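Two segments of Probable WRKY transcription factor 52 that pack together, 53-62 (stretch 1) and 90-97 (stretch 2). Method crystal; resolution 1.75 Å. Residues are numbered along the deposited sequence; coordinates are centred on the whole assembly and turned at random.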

# COMPACT_ATOMS: atom_id res chain seq x y z
N LYS A 53 -16.51 18.01 -4.72
CA LYS A 53 -15.22 17.41 -5.05
C LYS A 53 -15.38 16.42 -6.19
O LYS A 53 -14.58 16.38 -7.12
N ILE A 54 -16.43 15.60 -6.09
CA ILE A 54 -16.67 14.56 -7.08
C ILE A 54 -17.19 15.18 -8.36
O ILE A 54 -16.69 14.90 -9.45
N GLU A 55 -18.19 16.04 -8.23
CA GLU A 55 -18.79 16.68 -9.39
C GLU A 55 -17.80 17.48 -10.24
O GLU A 55 -17.86 17.46 -11.47
N LYS A 56 -16.87 18.17 -9.58
CA LYS A 56 -15.93 19.04 -10.29
C LYS A 56 -14.70 18.29 -10.79
O LYS A 56 -13.90 18.85 -11.54
N ALA A 57 -14.54 17.03 -10.39
CA ALA A 57 -13.38 16.24 -10.82
C ALA A 57 -13.43 15.93 -12.32
O ALA A 57 -14.48 15.60 -12.86
N GLY A 58 -12.28 16.05 -12.98
CA GLY A 58 -12.19 15.66 -14.38
C GLY A 58 -12.20 14.14 -14.52
O GLY A 58 -12.68 13.60 -15.51
N VAL A 59 -11.67 13.46 -13.52
CA VAL A 59 -11.67 12.01 -13.52
C VAL A 59 -12.13 11.51 -12.16
O VAL A 59 -11.65 11.98 -11.12
N SER A 60 -13.05 10.56 -12.17
CA SER A 60 -13.52 9.95 -10.94
C SER A 60 -12.99 8.52 -10.89
O SER A 60 -13.34 7.69 -11.73
N VAL A 61 -12.12 8.24 -9.93
CA VAL A 61 -11.58 6.89 -9.77
C VAL A 61 -12.29 6.24 -8.59
O VAL A 61 -12.08 6.64 -7.44
N MET A 62 -13.12 5.24 -8.87
CA MET A 62 -13.86 4.55 -7.81
C MET A 62 -13.08 3.31 -7.42
O MET A 62 -12.92 2.39 -8.22
N ASP A 90 -18.00 15.71 -19.05
CA ASP A 90 -16.59 15.72 -19.43
C ASP A 90 -15.81 14.82 -18.47
O ASP A 90 -14.62 14.56 -18.65
N GLN A 91 -16.49 14.35 -17.43
CA GLN A 91 -15.82 13.55 -16.41
C GLN A 91 -15.75 12.09 -16.79
O GLN A 91 -16.77 11.47 -17.10
N ALA A 92 -14.54 11.54 -16.76
CA ALA A 92 -14.35 10.11 -16.99
C ALA A 92 -14.43 9.35 -15.68
O ALA A 92 -14.08 9.88 -14.62
N VAL A 93 -14.87 8.10 -15.76
CA VAL A 93 -14.93 7.25 -14.59
C VAL A 93 -14.02 6.03 -14.76
O VAL A 93 -14.09 5.31 -15.75
N VAL A 94 -13.12 5.83 -13.80
CA VAL A 94 -12.24 4.67 -13.84
C VAL A 94 -12.54 3.84 -12.60
O VAL A 94 -12.67 4.39 -11.50
N SER A 95 -12.68 2.52 -12.76
CA SER A 95 -13.08 1.67 -11.64
C SER A 95 -11.94 0.73 -11.28
O SER A 95 -11.25 0.23 -12.16
N VAL A 96 -11.76 0.50 -9.99
CA VAL A 96 -10.68 -0.37 -9.54
C VAL A 96 -11.27 -1.43 -8.63
O VAL A 96 -11.84 -1.10 -7.57
N LEU A 97 -11.16 -2.69 -9.04
CA LEU A 97 -11.65 -3.80 -8.22
C LEU A 97 -10.50 -4.22 -7.33
O LEU A 97 -9.60 -4.94 -7.77

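The two strands run parallel, joined by a backbone ladder that includes Ser60 N to Ala92 O (2.7 Å) and Val94 N to Ser60 O (2.8 Å), and, as in any extended strand, side chains alternate between the two faces. Val59, Val61, Ala92 and Val94 share one face. All its valines are t, as is Val96, and their side chains meet across the strands: Val59 CG1 lies 4.2 Å from Val94 CG2, Val61 CG2 4.3 Å from Val94 CB, and Val61 CG1 4.0 Å from Val96 CG2. The other face carries Ser60, Met62, Val93 and Ser95. Met62 (m, t, p) starts on this face but its end leads away; its SD still rests 4.2 Å from CG1 of Val93 (t). Ser95 is m. Gln91 makes the direct side-chain hydrogen bonds between the stretches. With chi1 and chi2 both t, its chain is extended, and its amide reaches the backbone of stretch 1, where Gln91 NE2 donates to Ile54 O (2.8 Å) and, more linearly, to Ala57 O (2.9 Å). Both amide hydrogens are thereby used on backbone carbonyls. Gln91 OE1 accepts from the O of water 1 (2.7 Å), and that O accepts from Ser60 OG (2.8 Å), whose t rotamer directs the hydroxyl to it. Ile54 (m, t) leads its end away; its contact with Gln91 is through its backbone carbonyl.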

# COMPACT_ATOMS: atom_id res chain seq x y z
CB LYS A 53 -14.63 16.67 -3.84
CG LYS A 53 -14.16 17.51 -2.66
CD LYS A 53 -14.13 16.62 -1.42
CE LYS A 53 -12.89 16.81 -0.57
NZ LYS A 53 -12.60 15.57 0.24
CB ILE A 54 -17.69 13.51 -6.57
CG1 ILE A 54 -17.31 13.02 -5.17
CG2 ILE A 54 -17.79 12.34 -7.53
CD1 ILE A 54 -18.21 11.92 -4.63
CB GLU A 55 -19.96 17.58 -8.95
CG GLU A 55 -21.16 16.77 -8.47
CD GLU A 55 -22.20 17.63 -7.79
OE1 GLU A 55 -21.83 18.63 -7.14
OE2 GLU A 55 -23.40 17.29 -7.89
CB LYS A 56 -15.50 20.21 -9.41
CG LYS A 56 -16.60 21.20 -9.07
CD LYS A 56 -16.00 22.45 -8.46
CE LYS A 56 -17.07 23.48 -8.12
NZ LYS A 56 -16.48 24.64 -7.40
CB ALA A 57 -13.27 14.95 -10.01
CB VAL A 59 -10.28 11.43 -13.82
CG1 VAL A 59 -10.31 9.90 -13.76
CG2 VAL A 59 -9.78 11.92 -15.17
CB SER A 60 -15.06 9.96 -10.92
OG SER A 60 -15.57 9.33 -9.76
CB VAL A 61 -10.08 6.92 -9.47
CG1 VAL A 61 -9.56 5.50 -9.22
CG2 VAL A 61 -9.32 7.58 -10.60
CB MET A 62 -15.24 4.14 -8.31
CG MET A 62 -16.11 5.35 -8.66
SD MET A 62 -17.79 4.96 -9.18
CE MET A 62 -18.31 3.95 -7.84
CB ASP A 90 -16.02 17.13 -19.36
CG ASP A 90 -16.22 17.91 -20.64
OD1 ASP A 90 -16.03 17.33 -21.74
OD2 ASP A 90 -16.57 19.10 -20.55
CB GLN A 91 -16.53 13.69 -15.06
CG GLN A 91 -16.07 12.68 -14.02
CD GLN A 91 -16.86 12.76 -12.74
OE1 GLN A 91 -17.63 11.86 -12.40
NE2 GLN A 91 -16.67 13.85 -12.01
CB ALA A 92 -13.00 9.87 -17.62
CB VAL A 93 -16.38 6.79 -14.29
CG1 VAL A 93 -16.40 5.90 -13.06
CG2 VAL A 93 -17.28 8.01 -14.09
CB VAL A 94 -10.77 5.09 -13.84
CG1 VAL A 94 -9.85 3.87 -13.82
CG2 VAL A 94 -10.48 5.96 -15.07
CB SER A 95 -14.32 0.84 -12.00
OG SER A 95 -15.45 1.68 -12.18
CB VAL A 96 -9.61 0.42 -8.76
CG1 VAL A 96 -8.47 -0.50 -8.31
CG2 VAL A 96 -9.04 1.58 -9.61
CB LEU A 97 -12.12 -4.97 -9.08
CG LEU A 97 -13.25 -4.65 -10.04
CD1 LEU A 97 -13.65 -5.89 -10.85
CD2 LEU A 97 -14.45 -4.15 -9.25
O HOH W 1 -18.18 10.09 -10.37